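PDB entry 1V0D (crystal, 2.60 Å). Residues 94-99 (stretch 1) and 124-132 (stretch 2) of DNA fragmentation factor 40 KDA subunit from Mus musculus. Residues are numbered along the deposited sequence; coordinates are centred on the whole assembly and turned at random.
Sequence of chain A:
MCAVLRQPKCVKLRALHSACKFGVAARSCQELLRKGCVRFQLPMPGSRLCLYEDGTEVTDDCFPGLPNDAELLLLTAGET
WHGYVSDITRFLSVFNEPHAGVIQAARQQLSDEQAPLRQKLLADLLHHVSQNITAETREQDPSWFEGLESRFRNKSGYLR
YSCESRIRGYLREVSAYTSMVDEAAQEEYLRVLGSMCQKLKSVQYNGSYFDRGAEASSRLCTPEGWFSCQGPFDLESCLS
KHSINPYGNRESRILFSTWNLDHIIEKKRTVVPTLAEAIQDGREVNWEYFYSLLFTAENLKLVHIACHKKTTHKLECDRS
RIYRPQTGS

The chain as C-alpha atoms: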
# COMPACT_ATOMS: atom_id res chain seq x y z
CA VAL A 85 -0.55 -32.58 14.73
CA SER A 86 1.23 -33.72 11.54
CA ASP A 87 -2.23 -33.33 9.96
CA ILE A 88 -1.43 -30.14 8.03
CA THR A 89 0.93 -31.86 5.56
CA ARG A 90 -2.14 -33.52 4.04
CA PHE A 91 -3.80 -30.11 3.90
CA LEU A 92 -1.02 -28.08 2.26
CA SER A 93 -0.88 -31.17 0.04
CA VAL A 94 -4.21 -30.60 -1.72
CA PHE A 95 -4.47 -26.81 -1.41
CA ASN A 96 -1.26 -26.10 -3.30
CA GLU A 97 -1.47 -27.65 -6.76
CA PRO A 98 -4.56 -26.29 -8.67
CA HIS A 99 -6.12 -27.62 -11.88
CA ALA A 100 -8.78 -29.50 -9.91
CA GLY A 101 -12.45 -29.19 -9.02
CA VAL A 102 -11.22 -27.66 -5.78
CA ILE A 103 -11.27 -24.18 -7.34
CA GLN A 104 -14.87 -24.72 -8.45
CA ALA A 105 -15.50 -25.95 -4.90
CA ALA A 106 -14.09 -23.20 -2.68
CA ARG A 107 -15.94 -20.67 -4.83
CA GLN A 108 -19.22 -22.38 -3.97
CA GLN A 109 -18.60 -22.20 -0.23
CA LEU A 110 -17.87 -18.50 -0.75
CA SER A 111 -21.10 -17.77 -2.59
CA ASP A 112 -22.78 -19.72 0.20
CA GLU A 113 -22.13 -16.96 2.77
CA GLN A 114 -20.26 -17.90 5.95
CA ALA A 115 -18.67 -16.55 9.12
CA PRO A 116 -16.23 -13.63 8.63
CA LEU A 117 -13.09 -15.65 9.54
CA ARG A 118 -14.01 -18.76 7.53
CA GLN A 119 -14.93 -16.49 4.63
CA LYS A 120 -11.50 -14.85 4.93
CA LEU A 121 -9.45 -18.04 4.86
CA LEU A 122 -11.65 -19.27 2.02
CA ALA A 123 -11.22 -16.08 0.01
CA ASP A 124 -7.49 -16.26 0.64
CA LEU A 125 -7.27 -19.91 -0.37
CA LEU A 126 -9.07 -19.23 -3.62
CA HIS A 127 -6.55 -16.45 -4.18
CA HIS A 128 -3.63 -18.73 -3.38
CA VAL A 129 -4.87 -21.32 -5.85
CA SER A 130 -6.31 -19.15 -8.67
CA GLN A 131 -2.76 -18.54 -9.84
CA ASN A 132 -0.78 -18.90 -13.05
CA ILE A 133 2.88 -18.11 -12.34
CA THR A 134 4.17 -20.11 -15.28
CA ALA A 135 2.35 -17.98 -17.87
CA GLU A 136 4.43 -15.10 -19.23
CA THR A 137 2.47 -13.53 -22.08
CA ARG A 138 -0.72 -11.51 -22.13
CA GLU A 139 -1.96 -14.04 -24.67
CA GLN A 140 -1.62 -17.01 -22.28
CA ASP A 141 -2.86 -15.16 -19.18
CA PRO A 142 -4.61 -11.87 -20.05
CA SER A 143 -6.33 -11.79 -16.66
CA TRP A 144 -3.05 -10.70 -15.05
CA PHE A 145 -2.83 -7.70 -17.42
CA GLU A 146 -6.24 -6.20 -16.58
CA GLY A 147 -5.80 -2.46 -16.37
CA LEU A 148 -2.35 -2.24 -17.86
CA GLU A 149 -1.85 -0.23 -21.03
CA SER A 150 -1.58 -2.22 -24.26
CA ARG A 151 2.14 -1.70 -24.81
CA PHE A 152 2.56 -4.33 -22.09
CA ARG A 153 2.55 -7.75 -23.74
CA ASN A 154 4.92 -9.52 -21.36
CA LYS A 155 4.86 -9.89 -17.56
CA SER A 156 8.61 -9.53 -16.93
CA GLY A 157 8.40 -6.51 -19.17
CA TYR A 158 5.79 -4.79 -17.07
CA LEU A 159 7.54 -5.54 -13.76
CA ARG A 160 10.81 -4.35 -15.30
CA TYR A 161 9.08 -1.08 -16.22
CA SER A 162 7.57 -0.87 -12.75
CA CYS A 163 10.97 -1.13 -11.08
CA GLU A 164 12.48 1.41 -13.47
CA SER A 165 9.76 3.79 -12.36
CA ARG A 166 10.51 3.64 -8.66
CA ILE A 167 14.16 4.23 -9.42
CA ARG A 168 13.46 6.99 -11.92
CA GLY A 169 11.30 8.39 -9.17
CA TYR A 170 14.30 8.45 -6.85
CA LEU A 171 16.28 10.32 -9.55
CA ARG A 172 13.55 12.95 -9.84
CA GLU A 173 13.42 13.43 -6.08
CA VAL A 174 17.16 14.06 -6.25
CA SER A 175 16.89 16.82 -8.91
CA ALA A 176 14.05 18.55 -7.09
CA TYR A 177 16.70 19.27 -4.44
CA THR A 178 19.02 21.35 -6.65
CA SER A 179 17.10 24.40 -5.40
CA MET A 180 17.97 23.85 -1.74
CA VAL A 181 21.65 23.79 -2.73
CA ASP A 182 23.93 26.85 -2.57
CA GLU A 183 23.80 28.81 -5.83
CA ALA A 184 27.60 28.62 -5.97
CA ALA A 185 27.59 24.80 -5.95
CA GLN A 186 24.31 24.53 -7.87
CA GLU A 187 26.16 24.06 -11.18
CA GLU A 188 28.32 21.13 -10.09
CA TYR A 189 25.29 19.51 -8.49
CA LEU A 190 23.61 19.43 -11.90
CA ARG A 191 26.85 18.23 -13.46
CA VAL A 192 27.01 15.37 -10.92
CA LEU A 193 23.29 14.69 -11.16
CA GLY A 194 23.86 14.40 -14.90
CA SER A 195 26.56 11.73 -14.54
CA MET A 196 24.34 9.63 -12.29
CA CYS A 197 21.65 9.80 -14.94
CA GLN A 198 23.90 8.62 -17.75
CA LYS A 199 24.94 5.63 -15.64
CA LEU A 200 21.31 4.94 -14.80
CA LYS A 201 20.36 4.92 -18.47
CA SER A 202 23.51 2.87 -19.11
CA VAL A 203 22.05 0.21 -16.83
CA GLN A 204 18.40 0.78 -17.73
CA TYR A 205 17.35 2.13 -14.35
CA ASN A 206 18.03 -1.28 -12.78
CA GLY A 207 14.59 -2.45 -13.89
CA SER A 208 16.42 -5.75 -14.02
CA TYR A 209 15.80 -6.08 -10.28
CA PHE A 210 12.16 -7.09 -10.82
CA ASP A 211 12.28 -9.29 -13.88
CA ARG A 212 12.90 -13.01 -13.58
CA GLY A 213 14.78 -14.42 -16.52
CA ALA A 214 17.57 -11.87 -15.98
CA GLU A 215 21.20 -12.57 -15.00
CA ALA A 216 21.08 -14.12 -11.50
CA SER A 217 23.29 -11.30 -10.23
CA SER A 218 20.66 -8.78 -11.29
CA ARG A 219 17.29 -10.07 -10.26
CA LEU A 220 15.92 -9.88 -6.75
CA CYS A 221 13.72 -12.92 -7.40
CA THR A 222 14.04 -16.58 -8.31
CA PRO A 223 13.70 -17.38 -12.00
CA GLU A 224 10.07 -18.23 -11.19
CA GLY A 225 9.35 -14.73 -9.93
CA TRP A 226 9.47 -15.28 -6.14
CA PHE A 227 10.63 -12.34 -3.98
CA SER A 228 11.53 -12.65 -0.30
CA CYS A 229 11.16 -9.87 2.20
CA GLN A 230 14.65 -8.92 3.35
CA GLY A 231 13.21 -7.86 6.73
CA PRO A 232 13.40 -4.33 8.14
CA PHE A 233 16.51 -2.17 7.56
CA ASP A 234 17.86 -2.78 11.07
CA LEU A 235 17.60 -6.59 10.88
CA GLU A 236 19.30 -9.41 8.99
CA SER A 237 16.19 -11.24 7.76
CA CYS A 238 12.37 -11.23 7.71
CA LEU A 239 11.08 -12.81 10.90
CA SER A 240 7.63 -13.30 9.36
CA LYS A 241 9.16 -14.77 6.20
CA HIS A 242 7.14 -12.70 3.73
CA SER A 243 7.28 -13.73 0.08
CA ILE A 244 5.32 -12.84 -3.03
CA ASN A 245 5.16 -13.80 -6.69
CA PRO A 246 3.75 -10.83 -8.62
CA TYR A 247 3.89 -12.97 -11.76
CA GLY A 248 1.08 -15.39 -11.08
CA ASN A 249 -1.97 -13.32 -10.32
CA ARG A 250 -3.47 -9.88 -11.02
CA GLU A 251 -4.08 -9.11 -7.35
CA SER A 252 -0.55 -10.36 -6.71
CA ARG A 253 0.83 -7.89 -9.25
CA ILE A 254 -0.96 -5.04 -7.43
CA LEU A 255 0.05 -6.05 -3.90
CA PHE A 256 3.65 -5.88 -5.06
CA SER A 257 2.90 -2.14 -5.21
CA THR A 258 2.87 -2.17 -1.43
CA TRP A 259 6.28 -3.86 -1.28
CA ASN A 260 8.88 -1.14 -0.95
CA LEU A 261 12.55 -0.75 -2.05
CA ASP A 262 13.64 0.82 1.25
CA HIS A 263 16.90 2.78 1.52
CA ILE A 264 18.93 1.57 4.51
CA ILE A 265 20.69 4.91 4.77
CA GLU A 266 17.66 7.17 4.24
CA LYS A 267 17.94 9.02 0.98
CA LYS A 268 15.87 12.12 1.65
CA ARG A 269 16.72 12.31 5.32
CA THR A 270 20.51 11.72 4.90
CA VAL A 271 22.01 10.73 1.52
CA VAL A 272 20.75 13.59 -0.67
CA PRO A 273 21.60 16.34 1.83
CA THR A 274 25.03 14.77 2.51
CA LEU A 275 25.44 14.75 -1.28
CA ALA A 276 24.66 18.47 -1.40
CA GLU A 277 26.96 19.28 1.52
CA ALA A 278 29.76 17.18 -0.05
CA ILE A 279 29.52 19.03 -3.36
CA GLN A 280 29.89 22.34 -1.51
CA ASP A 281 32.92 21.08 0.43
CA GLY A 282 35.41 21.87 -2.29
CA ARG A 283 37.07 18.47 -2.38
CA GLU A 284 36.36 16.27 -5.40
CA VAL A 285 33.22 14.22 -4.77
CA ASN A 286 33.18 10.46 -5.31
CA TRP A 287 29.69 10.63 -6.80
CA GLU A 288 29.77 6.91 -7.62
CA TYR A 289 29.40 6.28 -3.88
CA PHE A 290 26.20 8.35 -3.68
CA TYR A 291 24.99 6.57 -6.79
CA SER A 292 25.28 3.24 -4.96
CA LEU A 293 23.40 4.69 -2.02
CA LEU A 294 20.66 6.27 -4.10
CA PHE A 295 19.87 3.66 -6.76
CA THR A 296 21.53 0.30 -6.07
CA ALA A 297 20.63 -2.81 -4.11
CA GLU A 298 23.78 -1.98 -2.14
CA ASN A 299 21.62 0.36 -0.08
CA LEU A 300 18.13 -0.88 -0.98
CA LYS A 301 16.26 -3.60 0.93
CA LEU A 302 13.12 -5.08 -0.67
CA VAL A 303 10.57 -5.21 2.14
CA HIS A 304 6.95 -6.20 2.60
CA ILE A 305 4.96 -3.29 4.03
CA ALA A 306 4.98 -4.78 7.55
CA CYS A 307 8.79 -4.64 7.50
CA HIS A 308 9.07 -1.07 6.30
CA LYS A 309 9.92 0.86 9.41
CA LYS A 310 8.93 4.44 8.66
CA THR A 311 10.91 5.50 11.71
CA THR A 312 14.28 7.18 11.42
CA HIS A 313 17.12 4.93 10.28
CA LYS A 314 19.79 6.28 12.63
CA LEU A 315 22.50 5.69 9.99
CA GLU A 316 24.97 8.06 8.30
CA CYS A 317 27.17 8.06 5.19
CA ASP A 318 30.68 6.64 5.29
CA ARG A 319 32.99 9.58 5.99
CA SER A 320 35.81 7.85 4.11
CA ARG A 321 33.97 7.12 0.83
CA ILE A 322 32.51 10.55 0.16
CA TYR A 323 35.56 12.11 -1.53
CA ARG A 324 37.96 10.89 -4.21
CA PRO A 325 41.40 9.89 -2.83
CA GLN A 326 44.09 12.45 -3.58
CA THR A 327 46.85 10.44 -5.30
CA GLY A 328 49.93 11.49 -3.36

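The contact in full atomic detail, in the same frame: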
# COMPACT_ATOMS: atom_id res chain seq x y z
N VAL A 94 -3.15 -30.76 -0.73
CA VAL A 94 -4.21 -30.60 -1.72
C VAL A 94 -4.44 -29.15 -2.13
O VAL A 94 -4.78 -28.86 -3.28
CB VAL A 94 -5.54 -31.16 -1.19
CG1 VAL A 94 -6.58 -31.17 -2.29
CG2 VAL A 94 -5.32 -32.56 -0.63
N PHE A 95 -4.26 -28.23 -1.18
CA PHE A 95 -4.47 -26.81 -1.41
C PHE A 95 -3.38 -26.07 -2.18
O PHE A 95 -3.50 -24.87 -2.42
CB PHE A 95 -4.66 -26.09 -0.07
CG PHE A 95 -6.06 -26.16 0.46
CD1 PHE A 95 -6.30 -26.60 1.76
CD2 PHE A 95 -7.14 -25.78 -0.33
CE1 PHE A 95 -7.60 -26.64 2.28
CE2 PHE A 95 -8.44 -25.82 0.17
CZ PHE A 95 -8.67 -26.25 1.48
N ASN A 96 -2.32 -26.77 -2.58
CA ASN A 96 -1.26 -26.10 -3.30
C ASN A 96 -1.35 -26.22 -4.81
O ASN A 96 -1.37 -25.21 -5.52
CB ASN A 96 0.11 -26.58 -2.82
CG ASN A 96 1.05 -25.43 -2.52
OD1 ASN A 96 1.32 -24.59 -3.38
ND2 ASN A 96 1.55 -25.38 -1.29
N GLU A 97 -1.40 -27.45 -5.32
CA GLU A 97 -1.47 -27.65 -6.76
C GLU A 97 -2.91 -27.59 -7.28
O GLU A 97 -3.73 -28.47 -6.99
CB GLU A 97 -0.82 -28.98 -7.14
CG GLU A 97 0.66 -29.06 -6.75
CD GLU A 97 1.47 -27.89 -7.28
OE1 GLU A 97 1.58 -27.75 -8.52
OE2 GLU A 97 1.99 -27.10 -6.47
N PRO A 98 -3.24 -26.54 -8.06
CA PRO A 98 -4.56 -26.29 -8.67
C PRO A 98 -4.96 -27.30 -9.74
O PRO A 98 -4.65 -28.49 -9.65
CB PRO A 98 -4.41 -24.88 -9.25
CG PRO A 98 -3.34 -24.25 -8.41
CD PRO A 98 -2.35 -25.38 -8.29
N HIS A 99 -5.67 -26.81 -10.76
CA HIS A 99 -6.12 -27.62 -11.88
C HIS A 99 -7.13 -28.70 -11.49
O HIS A 99 -7.30 -29.68 -12.22
CB HIS A 99 -4.92 -28.25 -12.60
N ASP A 124 -8.93 -16.20 0.78
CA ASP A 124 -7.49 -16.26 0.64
C ASP A 124 -7.06 -17.51 -0.11
O ASP A 124 -6.25 -17.43 -1.05
CB ASP A 124 -6.82 -16.23 2.01
CG ASP A 124 -6.96 -14.88 2.70
OD1 ASP A 124 -6.88 -13.84 2.00
OD2 ASP A 124 -7.13 -14.85 3.94
N LEU A 125 -7.60 -18.65 0.28
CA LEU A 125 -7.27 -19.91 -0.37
C LEU A 125 -7.55 -19.85 -1.86
O LEU A 125 -6.73 -20.26 -2.67
CB LEU A 125 -8.04 -21.06 0.26
CG LEU A 125 -7.37 -21.58 1.53
CD1 LEU A 125 -8.25 -22.60 2.23
CD2 LEU A 125 -6.02 -22.19 1.15
N LEU A 126 -8.72 -19.34 -2.22
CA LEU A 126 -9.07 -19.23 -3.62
C LEU A 126 -8.00 -18.40 -4.30
O LEU A 126 -7.55 -18.72 -5.41
CB LEU A 126 -10.43 -18.55 -3.78
CG LEU A 126 -11.44 -19.24 -4.70
CD1 LEU A 126 -12.55 -18.25 -5.03
CD2 LEU A 126 -10.76 -19.71 -5.99
N HIS A 127 -7.58 -17.33 -3.64
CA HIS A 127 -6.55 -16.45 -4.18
C HIS A 127 -5.30 -17.27 -4.41
O HIS A 127 -4.77 -17.32 -5.51
CB HIS A 127 -6.22 -15.32 -3.21
CG HIS A 127 -5.04 -14.49 -3.63
ND1 HIS A 127 -4.06 -14.08 -2.75
CD2 HIS A 127 -4.69 -14.00 -4.84
CE1 HIS A 127 -3.16 -13.37 -3.40
NE2 HIS A 127 -3.52 -13.30 -4.67
N HIS A 128 -4.83 -17.91 -3.34
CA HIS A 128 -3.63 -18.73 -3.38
C HIS A 128 -3.62 -19.73 -4.52
O HIS A 128 -2.58 -19.96 -5.14
CB HIS A 128 -3.47 -19.46 -2.05
CG HIS A 128 -2.19 -20.22 -1.93
ND1 HIS A 128 -1.91 -21.33 -2.71
CD2 HIS A 128 -1.12 -20.05 -1.12
CE1 HIS A 128 -0.72 -21.80 -2.38
NE2 HIS A 128 -0.22 -21.04 -1.42
N VAL A 129 -4.77 -20.32 -4.80
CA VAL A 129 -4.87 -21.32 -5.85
C VAL A 129 -5.12 -20.75 -7.25
O VAL A 129 -4.51 -21.20 -8.21
CB VAL A 129 -5.96 -22.35 -5.52
CG1 VAL A 129 -6.08 -23.35 -6.65
CG2 VAL A 129 -5.61 -23.06 -4.23
N SER A 130 -6.02 -19.77 -7.37
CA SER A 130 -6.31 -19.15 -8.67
C SER A 130 -5.07 -18.41 -9.13
O SER A 130 -5.08 -17.19 -9.24
CB SER A 130 -7.46 -18.14 -8.55
OG SER A 130 -8.71 -18.77 -8.31
N GLN A 131 -4.01 -19.15 -9.41
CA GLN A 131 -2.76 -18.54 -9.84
C GLN A 131 -2.17 -19.18 -11.09
O GLN A 131 -2.40 -20.35 -11.37
CB GLN A 131 -1.76 -18.60 -8.67
CG GLN A 131 -0.32 -18.89 -9.06
CD GLN A 131 -0.09 -20.34 -9.45
OE1 GLN A 131 -0.38 -21.26 -8.67
NE2 GLN A 131 0.44 -20.56 -10.66
N ASN A 132 -1.41 -18.39 -11.85
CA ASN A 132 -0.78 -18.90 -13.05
C ASN A 132 0.61 -18.27 -13.25
O ASN A 132 0.85 -17.52 -14.21
CB ASN A 132 -1.66 -18.65 -14.27
CG ASN A 132 -1.10 -19.29 -15.52
OD1 ASN A 132 -0.12 -20.04 -15.47
ND2 ASN A 132 -1.73 -19.00 -16.65

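This contact sets the last turn and a half of a helix, residues 124-129, and the loop that follows it against the short segment 94-99. The two pieces lie at least 30 residues apart in sequence wherever they touch. The backbones come nearest at Pro98 and Val129, whose CA atoms are 5.7 Å apart, and the whole contact buries 345 Å² with no hydrogen bond crossing it. Shape and apolar surface therefore do most of the work.

The helix supplies its own polar bonding. His128 N reaches Asp124 O at 2.7 Å, Val129 N reaches Leu125 O at 2.9 Å, and Ser130 N reaches Leu126 O at 2.7 Å, the usual i to i-4 pattern. Ser130 is the first residue to leave helical angles, and its OG adds a weak bond to Leu126 O at 3.1 Å. Helical spacing also sets the pattern of contact: Leu125, His128 and Val129, at i, i+3 and i+4, line one side of the helix and meet the segment, while Leu126 and His127 remain out of reach.

Two apolar pairings form the body of the contact. Leu125 points toward the segment and places its CD1 over one face of the Phe95 ring, 3.9 Å from the centroid and 19° off the ring normal. This is a CH-pi contact, in which a weakly polarised methyl group meets the electron-rich face; the closest atoms are Leu125 CD1 and Phe95 CZ at 3.7 Å. The CA-to-CB bond of Phe95 points sideways to the helix, but the ring comes nearer. Further along, Pro98 points toward the helix, and its CG lies 3.4 Å from Val129 CG1, closer than typical apolar packing and not a distance to copy.

Polar atoms enter this packing without bonding across it. Val129 CG2 sits 3.3 Å from Phe95 O, while Pro98 CG lies equally close to Val129 O, so each backbone carbonyl meets carbon from the other stretch. Val129 O also accepts a bond from Gln131 N at 2.4 Å, shorter than a normal hydrogen bond, so at 2.60 Å resolution its exact length deserves little weight. At the His128 ring, Asn96 OD1 approaches CE1 at the edge, 3.6 Å away, a polar contact with a ring carbon.

The rule to read here is economical: a helix end whose last amides are bonded within its own stretch, two apolar pairings, and close carbon-to-carbonyl packing.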